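Local coordinates for protein alpha-1,2-mannosyltransferase (Ktr4), putative (Neosartorya fumigata, PDB 7BOP) that is a putative fungal mannosyltransferase of the GT-A clan, seen here with guanosine-5'-diphosphate and a manganese ion bound, at residues 64-72 with 205-213; 80-91 with 113-122. All coordinates share one frame; numbering follows the deposited sequence.

Contact 1 (64-72 with 205-213); sequences SARTNAALI and YDVFRFMED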
loop_
_atom_site.group_PDB
_atom_site.type_symbol
_atom_site.label_atom_id
_atom_site.label_comp_id
_atom_site.label_asym_id
_atom_site.label_seq_id
_atom_site.Cartn_x
_atom_site.Cartn_y
_atom_site.Cartn_z
ATOM N N SER A 64 -17.623 16.052 15.413
ATOM C CA SER A 64 -17.180 16.200 14.034
ATOM C C SER A 64 -17.781 15.140 13.141
ATOM O O SER A 64 -18.313 14.135 13.606
ATOM C CB SER A 64 -15.647 16.125 13.926
ATOM O OG SER A 64 -15.179 14.786 13.929
ATOM N N ALA A 65 -17.643 15.366 11.845
ATOM C CA ALA A 65 -18.094 14.428 10.832
ATOM C C ALA A 65 -17.083 13.291 10.558
ATOM O O ALA A 65 -17.305 12.486 9.652
ATOM C CB ALA A 65 -18.408 15.188 9.547
ATOM N N ARG A 66 -16.001 13.211 11.331
ATOM C CA ARG A 66 -14.979 12.188 11.116
ATOM C C ARG A 66 -15.453 10.814 11.549
ATOM O O ARG A 66 -16.042 10.655 12.621
ATOM C CB ARG A 66 -13.689 12.539 11.856
ATOM C CG ARG A 66 -12.954 13.723 11.260
ATOM C CD ARG A 66 -11.638 13.946 11.973
ATOM N NE ARG A 66 -11.821 14.599 13.272
ATOM C CZ ARG A 66 -12.028 15.905 13.457
ATOM N NH1 ARG A 66 -12.105 16.751 12.427
ATOM N NH2 ARG A 66 -12.175 16.376 14.695
ATOM N N THR A 67 -15.195 9.813 10.713
ATOM C CA THR A 67 -15.413 8.428 11.113
ATOM C C THR A 67 -14.175 7.941 11.871
ATOM O O THR A 67 -13.256 8.721 12.110
ATOM C CB THR A 67 -15.808 7.541 9.913
ATOM O OG1 THR A 67 -16.277 6.280 10.406
ATOM C CG2 THR A 67 -14.624 7.328 8.941
ATOM N N ASN A 68 -14.161 6.675 12.282
ATOM C CA ASN A 68 -13.051 6.132 13.078
ATOM C C ASN A 68 -11.891 5.664 12.177
ATOM O O ASN A 68 -11.718 4.469 11.889
ATOM C CB ASN A 68 -13.499 5.048 14.064
ATOM C CG ASN A 68 -14.223 3.894 13.409
ATOM O OD1 ASN A 68 -14.878 4.054 12.380
ATOM N ND2 ASN A 68 -14.126 2.715 14.020
ATOM N N ALA A 69 -11.100 6.644 11.761
ATOM C CA ALA A 69 -10.005 6.438 10.819
ATOM C C ALA A 69 -8.817 7.304 11.204
ATOM O O ALA A 69 -8.974 8.306 11.912
ATOM C CB ALA A 69 -10.472 6.751 9.403
ATOM N N ALA A 70 -7.629 6.901 10.761
ATOM C CA ALA A 70 -6.412 7.633 11.040
ATOM C C ALA A 70 -5.451 7.580 9.858
ATOM O O ALA A 70 -5.443 6.618 9.088
ATOM C CB ALA A 70 -5.732 7.067 12.271
ATOM N N LEU A 71 -4.653 8.631 9.737
ATOM C CA LEU A 71 -3.456 8.625 8.915
ATOM C C LEU A 71 -2.404 7.918 9.750
ATOM O O LEU A 71 -2.239 8.260 10.931
ATOM C CB LEU A 71 -3.014 10.061 8.616
ATOM C CG LEU A 71 -4.059 10.901 7.874
ATOM C CD1 LEU A 71 -3.734 12.382 7.941
ATOM C CD2 LEU A 71 -4.216 10.435 6.432
ATOM N N ILE A 72 -1.719 6.923 9.173
ATOM C CA ILE A 72 -0.704 6.159 9.911
ATOM C C ILE A 72 0.605 6.108 9.155
ATOM O O ILE A 72 0.631 6.183 7.913
ATOM C CB ILE A 72 -1.161 4.727 10.298
ATOM C CG1 ILE A 72 -1.283 3.795 9.080
ATOM C CG2 ILE A 72 -2.478 4.771 11.078
ATOM C CD1 ILE A 72 -1.586 2.362 9.467
ATOM N N TYR A 205 -13.251 15.748 -0.821
ATOM C CA TYR A 205 -14.199 14.893 -0.121
ATOM C C TYR A 205 -13.464 14.033 0.897
ATOM O O TYR A 205 -12.246 13.806 0.787
ATOM C CB TYR A 205 -15.010 14.036 -1.106
ATOM C CG TYR A 205 -14.171 13.071 -1.930
ATOM C CD1 TYR A 205 -13.528 13.493 -3.103
ATOM C CD2 TYR A 205 -14.001 11.747 -1.525
ATOM C CE1 TYR A 205 -12.741 12.609 -3.857
ATOM C CE2 TYR A 205 -13.217 10.859 -2.269
ATOM C CZ TYR A 205 -12.584 11.300 -3.437
ATOM O OH TYR A 205 -11.807 10.411 -4.166
ATOM N N ASP A 206 -14.211 13.559 1.887
ATOM C CA ASP A 206 -13.675 12.721 2.938
ATOM C C ASP A 206 -13.467 11.297 2.380
ATOM O O ASP A 206 -14.426 10.543 2.213
ATOM C CB ASP A 206 -14.636 12.724 4.129
ATOM C CG ASP A 206 -14.123 11.937 5.312
ATOM O OD1 ASP A 206 -13.251 11.053 5.126
ATOM O OD2 ASP A 206 -14.615 12.188 6.449
ATOM N N VAL A 207 -12.213 10.942 2.109
ATOM C CA VAL A 207 -11.907 9.657 1.460
ATOM C C VAL A 207 -12.266 8.483 2.354
ATOM O O VAL A 207 -12.636 7.424 1.861
ATOM C CB VAL A 207 -10.433 9.532 0.999
ATOM C CG1 VAL A 207 -10.072 10.657 0.034
ATOM C CG2 VAL A 207 -9.469 9.484 2.174
ATOM N N PHE A 208 -12.174 8.673 3.668
ATOM C CA PHE A 208 -12.507 7.604 4.600
ATOM C C PHE A 208 -13.993 7.279 4.580
ATOM O O PHE A 208 -14.374 6.108 4.520
ATOM C CB PHE A 208 -12.058 7.943 6.025
ATOM C CG PHE A 208 -10.573 7.926 6.223
ATOM C CD1 PHE A 208 -9.821 6.783 5.927
ATOM C CD2 PHE A 208 -9.917 9.029 6.766
ATOM C CE1 PHE A 208 -8.451 6.754 6.151
ATOM C CE2 PHE A 208 -8.540 8.999 6.991
ATOM C CZ PHE A 208 -7.807 7.857 6.688
ATOM N N ARG A 209 -14.835 8.305 4.597
ATOM C CA ARG A 209 -16.278 8.092 4.529
ATOM C C ARG A 209 -16.740 7.718 3.125
ATOM O O ARG A 209 -17.749 7.041 2.975
ATOM C CB ARG A 209 -17.028 9.299 5.072
ATOM C CG ARG A 209 -16.715 9.513 6.545
ATOM C CD ARG A 209 -17.633 10.538 7.181
ATOM N NE ARG A 209 -19.008 10.047 7.304
ATOM C CZ ARG A 209 -20.024 10.738 7.841
ATOM N NH1 ARG A 209 -19.840 11.973 8.312
ATOM N NH2 ARG A 209 -21.235 10.188 7.898
ATOM N N PHE A 210 -15.986 8.123 2.105
ATOM C CA PHE A 210 -16.180 7.571 0.760
ATOM C C PHE A 210 -16.067 6.044 0.812
ATOM O O PHE A 210 -16.960 5.345 0.332
ATOM C CB PHE A 210 -15.192 8.194 -0.245
ATOM C CG PHE A 210 -15.066 7.422 -1.526
ATOM C CD1 PHE A 210 -16.019 7.556 -2.523
ATOM C CD2 PHE A 210 -14.012 6.537 -1.717
ATOM C CE1 PHE A 210 -15.915 6.828 -3.710
ATOM C CE2 PHE A 210 -13.896 5.815 -2.901
ATOM C CZ PHE A 210 -14.851 5.958 -3.897
ATOM N N MET A 211 -15.004 5.542 1.447
ATOM C CA MET A 211 -14.781 4.096 1.618
ATOM C C MET A 211 -15.913 3.460 2.430
ATOM O O MET A 211 -16.484 2.440 2.033
ATOM C CB MET A 211 -13.469 3.792 2.343
ATOM C CG MET A 211 -12.196 4.295 1.675
ATOM S SD MET A 211 -11.656 3.278 0.312
ATOM C CE MET A 211 -11.142 1.776 1.135
ATOM N N GLU A 212 -16.217 4.068 3.572
ATOM C CA GLU A 212 -17.207 3.515 4.488
ATOM C C GLU A 212 -18.610 3.433 3.898
ATOM O O GLU A 212 -19.262 2.397 4.025
ATOM C CB GLU A 212 -17.229 4.303 5.796
ATOM C CG GLU A 212 -18.141 3.683 6.837
ATOM C CD GLU A 212 -17.904 4.226 8.225
ATOM O OE1 GLU A 212 -17.961 3.422 9.174
ATOM O OE2 GLU A 212 -17.671 5.435 8.368
ATOM N N ASP A 213 -19.056 4.495 3.240
ATOM C CA ASP A 213 -20.404 4.538 2.664
ATOM C C ASP A 213 -20.587 3.533 1.548
ATOM O O ASP A 213 -21.712 3.117 1.296
ATOM C CB ASP A 213 -20.737 5.926 2.106
ATOM C CG ASP A 213 -20.859 6.982 3.189
ATOM O OD1 ASP A 213 -20.913 6.608 4.372
ATOM O OD2 ASP A 213 -20.870 8.180 2.840
HETATM O O HOH W 1 -16.855 2.855 11.245
#
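Phe208, in the first turn of helix 207-213, lays its ring against Ala69 at the start of strand 69-74, in the central mixed sheet of a GT-A fold. This is a CH-pi contact: Ala69 CB stands 3.4 Å from the centroid of the Phe208 ring, over one face and close to its middle. The far end of the ring runs on along the strand, where Phe208 CZ lies 3.6 Å from Ala70 O, and Trp191 of the neighbouring strand also packs on Phe208. Thr67 CG2 fills the angle between Phe208 CB and Arg209 CG.

Polar bonds tie the loop before the strand to the same helix. With OG1 swung opposite its own backbone N (chi1 -168°), Thr67 donates from OG1 to Glu212 OE2 at 2.6 Å, on the syn side of the carboxylate. Next to it, Asn68 ND2 is held by Asn186 O. At the helix start Asp206 is the N-cap: its OD1 takes the Arg209 N-H, and its OD2 is bound by Tyr100 and Tyr57. Arg209, bent at chi3, makes a cation-pi contact with Trp50 and sends NH1 to Ala65 O at 2.9 Å. NH1 meets a lone pair of Ala65 O in the carbonyl plane, but the oxygen sits 32° out of the guanidinium plane and the bond is bent (132°).

Contact 2 (80-91 with 113-122); sequences LEDLISTMKDLE and EFKKRTQAET
Leu80 packs on Phe114 where two nearly parallel helices, 80-98 and 112-119, lie side by side on the sheet of the GT-A fold, their short segments 10.2 Å apart and inclined by 18°. The packing is knobs-into-holes: Leu80 sits among Glu113, Phe114, Arg117 and Thr118, and Thr118 among Leu80, Leu83, Ile84 and Met87. Leu80 CD1 meets Phe114 CD2 at 3.7 Å, and Leu83 CD2 approaches Phe114 CZ at 3.4 Å, the two side chains crossing at about a right angle. Beneath them Leu83 rests on Phe104 and Met87 on Trp102. Met87, bent at chi3 (72°), turns its CE to 3.3 Å from Thr118 O. Thr118 directs OG1 back to Phe114 O, which Thr118 N also reaches, from the opposite face of the carbonyl plane, leaving CG2 to the apolar layer.

Two salt bridges line one edge of this layer, on the side away from the sheet. Arg117 NH1 meets Glu81 OE1 at 2.9 Å, almost straight (170°) and in the guanidinium plane, while Ile84 CG1 lies over a guanidinium face. Lys88 NZ binds Glu121 OE1 at 3.1 Å, on the syn side, with a weak second bond to OE2. Farther along, Thr122 OG1 donates to Glu91 OE2 at 2.6 Å from above the carboxylate plane. That same oxygen accepts from Asn95 ND2 and Trp102 NE1, so three donors grip it, which would be expected to stabilise the charge of this buried carboxylate.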
loop_
_atom_site.group_PDB
_atom_site.type_symbol
_atom_site.label_atom_id
_atom_site.label_comp_id
_atom_site.label_asym_id
_atom_site.label_seq_id
_atom_site.Cartn_x
_atom_site.Cartn_y
_atom_site.Cartn_z
ATOM N N LEU A 80 12.736 12.230 9.671
ATOM C CA LEU A 80 11.874 13.334 10.060
ATOM C C LEU A 80 11.699 14.390 8.976
ATOM O O LEU A 80 10.568 14.760 8.658
ATOM C CB LEU A 80 12.398 13.986 11.353
ATOM C CG LEU A 80 11.636 15.189 11.903
ATOM C CD1 LEU A 80 10.161 14.879 12.095
ATOM C CD2 LEU A 80 12.275 15.629 13.214
ATOM N N GLU A 81 12.794 14.881 8.405
ATOM C CA GLU A 81 12.680 15.938 7.386
ATOM C C GLU A 81 11.847 15.490 6.172
ATOM O O GLU A 81 11.014 16.246 5.672
ATOM C CB GLU A 81 14.060 16.443 6.934
ATOM C CG GLU A 81 14.852 17.193 8.004
ATOM C CD GLU A 81 14.177 18.461 8.512
ATOM O OE1 GLU A 81 14.536 18.903 9.626
ATOM O OE2 GLU A 81 13.288 19.023 7.821
ATOM N N ASP A 82 12.068 14.264 5.716
ATOM C CA ASP A 82 11.284 13.711 4.602
ATOM C C ASP A 82 9.821 13.480 4.997
ATOM O O ASP A 82 8.925 13.689 4.176
ATOM C CB ASP A 82 11.910 12.415 4.090
ATOM C CG ASP A 82 13.218 12.648 3.330
ATOM O OD1 ASP A 82 13.447 13.756 2.821
ATOM O OD2 ASP A 82 14.011 11.701 3.222
ATOM N N LEU A 83 9.582 13.055 6.238
ATOM C CA LEU A 83 8.214 12.939 6.754
ATOM C C LEU A 83 7.504 14.296 6.737
ATOM O O LEU A 83 6.367 14.407 6.265
ATOM C CB LEU A 83 8.199 12.338 8.170
ATOM C CG LEU A 83 6.816 12.191 8.827
ATOM C CD1 LEU A 83 5.936 11.210 8.061
ATOM C CD2 LEU A 83 6.953 11.751 10.267
ATOM N N ILE A 84 8.180 15.335 7.220
ATOM C CA ILE A 84 7.610 16.693 7.231
ATOM C C ILE A 84 7.204 17.165 5.813
ATOM O O ILE A 84 6.122 17.723 5.648
ATOM C CB ILE A 84 8.572 17.727 7.894
ATOM C CG1 ILE A 84 8.816 17.416 9.387
ATOM C CG2 ILE A 84 8.069 19.157 7.718
ATOM C CD1 ILE A 84 7.600 17.368 10.279
ATOM N N SER A 85 8.051 16.946 4.804
ATOM C CA SER A 85 7.689 17.268 3.415
ATOM C C SER A 85 6.381 16.582 3.000
ATOM O O SER A 85 5.502 17.195 2.409
ATOM C CB SER A 85 8.793 16.834 2.450
ATOM O OG SER A 85 9.964 17.580 2.686
ATOM N N THR A 86 6.270 15.309 3.336
ATOM C CA THR A 86 5.076 14.539 3.033
ATOM C C THR A 86 3.831 15.061 3.752
ATOM O O THR A 86 2.779 15.210 3.141
ATOM C CB THR A 86 5.300 13.063 3.370
ATOM O OG1 THR A 86 6.358 12.566 2.535
ATOM C CG2 THR A 86 4.016 12.256 3.165
ATOM N N MET A 87 3.966 15.330 5.045
ATOM C CA MET A 87 2.870 15.889 5.842
ATOM C C MET A 87 2.362 17.200 5.249
ATOM O O MET A 87 1.156 17.401 5.149
ATOM C CB MET A 87 3.323 16.116 7.281
ATOM C CG MET A 87 3.524 14.856 8.092
ATOM S SD MET A 87 3.852 15.216 9.837
ATOM C CE MET A 87 2.240 15.767 10.379
ATOM N N LYS A 88 3.282 18.079 4.833
ATOM C CA LYS A 88 2.904 19.353 4.212
ATOM C C LYS A 88 2.016 19.141 2.988
ATOM O O LYS A 88 1.023 19.840 2.813
ATOM C CB LYS A 88 4.130 20.182 3.816
ATOM C CG LYS A 88 4.823 20.857 4.992
ATOM C CD LYS A 88 6.076 21.596 4.531
ATOM C CE LYS A 88 6.815 22.242 5.697
ATOM N NZ LYS A 88 6.005 23.316 6.336
ATOM N N ASP A 89 2.376 18.168 2.154
ATOM C CA ASP A 89 1.593 17.867 0.952
ATOM C C ASP A 89 0.227 17.301 1.306
ATOM O O ASP A 89 -0.786 17.721 0.740
ATOM C CB ASP A 89 2.321 16.857 0.049
ATOM C CG ASP A 89 3.396 17.489 -0.839
ATOM O OD1 ASP A 89 3.666 18.708 -0.766
ATOM O OD2 ASP A 89 3.953 16.735 -1.661
ATOM N N LEU A 90 0.198 16.328 2.212
ATOM C CA LEU A 90 -1.064 15.671 2.549
ATOM C C LEU A 90 -2.014 16.631 3.270
ATOM O O LEU A 90 -3.221 16.667 2.987
ATOM C CB LEU A 90 -0.833 14.382 3.346
ATOM C CG LEU A 90 -2.072 13.491 3.542
ATOM C CD1 LEU A 90 -2.904 13.369 2.273
ATOM C CD2 LEU A 90 -1.652 12.120 4.026
ATOM N N GLU A 91 -1.450 17.446 4.156
ATOM C CA GLU A 91 -2.218 18.499 4.823
ATOM C C GLU A 91 -2.762 19.543 3.837
ATOM O O GLU A 91 -3.963 19.827 3.837
ATOM C CB GLU A 91 -1.366 19.155 5.920
ATOM C CG GLU A 91 -1.160 18.253 7.134
ATOM C CD GLU A 91 -2.384 18.183 8.040
ATOM O OE1 GLU A 91 -3.168 19.151 8.033
ATOM O OE2 GLU A 91 -2.581 17.163 8.748
ATOM N N GLU A 113 12.139 16.063 19.499
ATOM C CA GLU A 113 12.204 16.846 18.257
ATOM C C GLU A 113 11.193 16.318 17.205
ATOM O O GLU A 113 10.507 17.104 16.553
ATOM C CB GLU A 113 13.626 16.821 17.682
ATOM C CG GLU A 113 13.886 17.791 16.524
ATOM C CD GLU A 113 15.140 17.457 15.708
ATOM O OE1 GLU A 113 15.358 18.102 14.662
ATOM O OE2 GLU A 113 15.917 16.549 16.091
ATOM N N PHE A 114 11.118 14.997 17.054
ATOM C CA PHE A 114 10.158 14.361 16.136
ATOM C C PHE A 114 8.721 14.756 16.493
ATOM O O PHE A 114 7.947 15.160 15.625
ATOM C CB PHE A 114 10.309 12.830 16.166
ATOM C CG PHE A 114 9.415 12.108 15.184
ATOM C CD1 PHE A 114 8.082 11.829 15.496
ATOM C CD2 PHE A 114 9.909 11.694 13.946
ATOM C CE1 PHE A 114 7.260 11.163 14.593
ATOM C CE2 PHE A 114 9.090 11.034 13.041
ATOM C CZ PHE A 114 7.770 10.768 13.364
ATOM N N LYS A 115 8.378 14.650 17.775
ATOM C CA LYS A 115 7.026 14.974 18.230
ATOM C C LYS A 115 6.668 16.439 17.993
ATOM O O LYS A 115 5.562 16.735 17.541
ATOM C CB LYS A 115 6.842 14.630 19.707
ATOM C CG LYS A 115 6.927 13.149 20.003
ATOM C CD LYS A 115 6.994 12.884 21.493
ATOM C CE LYS A 115 7.244 11.416 21.755
ATOM N NZ LYS A 115 7.248 11.134 23.211
ATOM N N LYS A 116 7.597 17.344 18.289
ATOM C CA LYS A 116 7.347 18.782 18.140
ATOM C C LYS A 116 7.189 19.179 16.669
ATOM O O LYS A 116 6.260 19.899 16.311
ATOM C CB LYS A 116 8.476 19.599 18.793
ATOM C CG LYS A 116 8.464 21.096 18.489
ATOM C CD LYS A 116 9.601 21.832 19.196
ATOM C CE LYS A 116 9.286 22.121 20.659
ATOM N NZ LYS A 116 8.178 23.108 20.830
ATOM N N ARG A 117 8.114 18.717 15.834
ATOM C CA ARG A 117 8.117 19.062 14.419
ATOM C C ARG A 117 6.884 18.512 13.681
ATOM O O ARG A 117 6.308 19.206 12.858
ATOM C CB ARG A 117 9.398 18.560 13.755
ATOM C CG ARG A 117 10.672 19.255 14.227
ATOM C CD ARG A 117 10.787 20.667 13.707
ATOM N NE ARG A 117 10.526 20.765 12.272
ATOM C CZ ARG A 117 11.354 20.367 11.305
ATOM N NH1 ARG A 117 12.536 19.807 11.578
ATOM N NH2 ARG A 117 10.982 20.521 10.039
ATOM N N THR A 118 6.482 17.279 13.990
ATOM C CA THR A 118 5.303 16.669 13.355
ATOM C C THR A 118 3.984 17.344 13.759
ATOM O O THR A 118 3.175 17.695 12.894
ATOM C CB THR A 118 5.227 15.144 13.610
ATOM O OG1 THR A 118 5.317 14.854 15.014
ATOM C CG2 THR A 118 6.345 14.428 12.870
ATOM N N GLN A 119 3.778 17.562 15.056
ATOM C CA GLN A 119 2.558 18.231 15.542
ATOM C C GLN A 119 2.438 19.669 15.018
ATOM O O GLN A 119 1.332 20.154 14.803
ATOM C CB GLN A 119 2.480 18.179 17.084
ATOM C CG GLN A 119 1.202 18.737 17.701
ATOM C CD GLN A 119 -0.059 17.976 17.307
ATOM O OE1 GLN A 119 -0.394 16.961 17.908
ATOM N NE2 GLN A 119 -0.782 18.489 16.312
ATOM N N ALA A 120 3.571 20.324 14.762
ATOM C CA ALA A 120 3.596 21.661 14.157
ATOM C C ALA A 120 3.046 21.736 12.721
ATOM O O ALA A 120 2.684 22.814 12.260
ATOM C CB ALA A 120 5.016 22.226 14.196
ATOM N N GLU A 121 2.973 20.606 12.021
ATOM C CA GLU A 121 2.506 20.578 10.637
ATOM C C GLU A 121 1.023 20.256 10.462
ATOM O O GLU A 121 0.553 20.143 9.328
ATOM C CB GLU A 121 3.338 19.562 9.846
ATOM C CG GLU A 121 4.818 19.899 9.756
ATOM C CD GLU A 121 5.108 21.233 9.091
ATOM O OE1 GLU A 121 4.274 21.729 8.305
ATOM O OE2 GLU A 121 6.191 21.790 9.337
ATOM N N THR A 122 0.285 20.098 11.557
ATOM C CA THR A 122 -1.120 19.710 11.466
ATOM C C THR A 122 -1.902 20.301 12.627
ATOM O O THR A 122 -1.354 20.487 13.717
ATOM C CB THR A 122 -1.276 18.169 11.438
ATOM O OG1 THR A 122 -2.653 17.814 11.312
ATOM C CG2 THR A 122 -0.735 17.512 12.693
#

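Overall arrangement
Both contacts are partly buried, and they touch where the sheet meets the helix layer: Leu71 CD2 of contact 1 packs on Leu90 CD2 of contact 2, 3.9 Å away, between strand 69-74 and the helix that follows it. Contact 1 joins strand to helix between parts of the chain far apart in sequence, whereas contact 2 pairs two helices separated by little more than strand 102-106. The chemistry differs accordingly. Contact 1 has a small aromatic core continued by direct hydrogen bonds between a loop and a helix; contact 2 has a longer apolar seam with salt bridges along one edge. Trp102 touches both, packing on Leu71 and Met87.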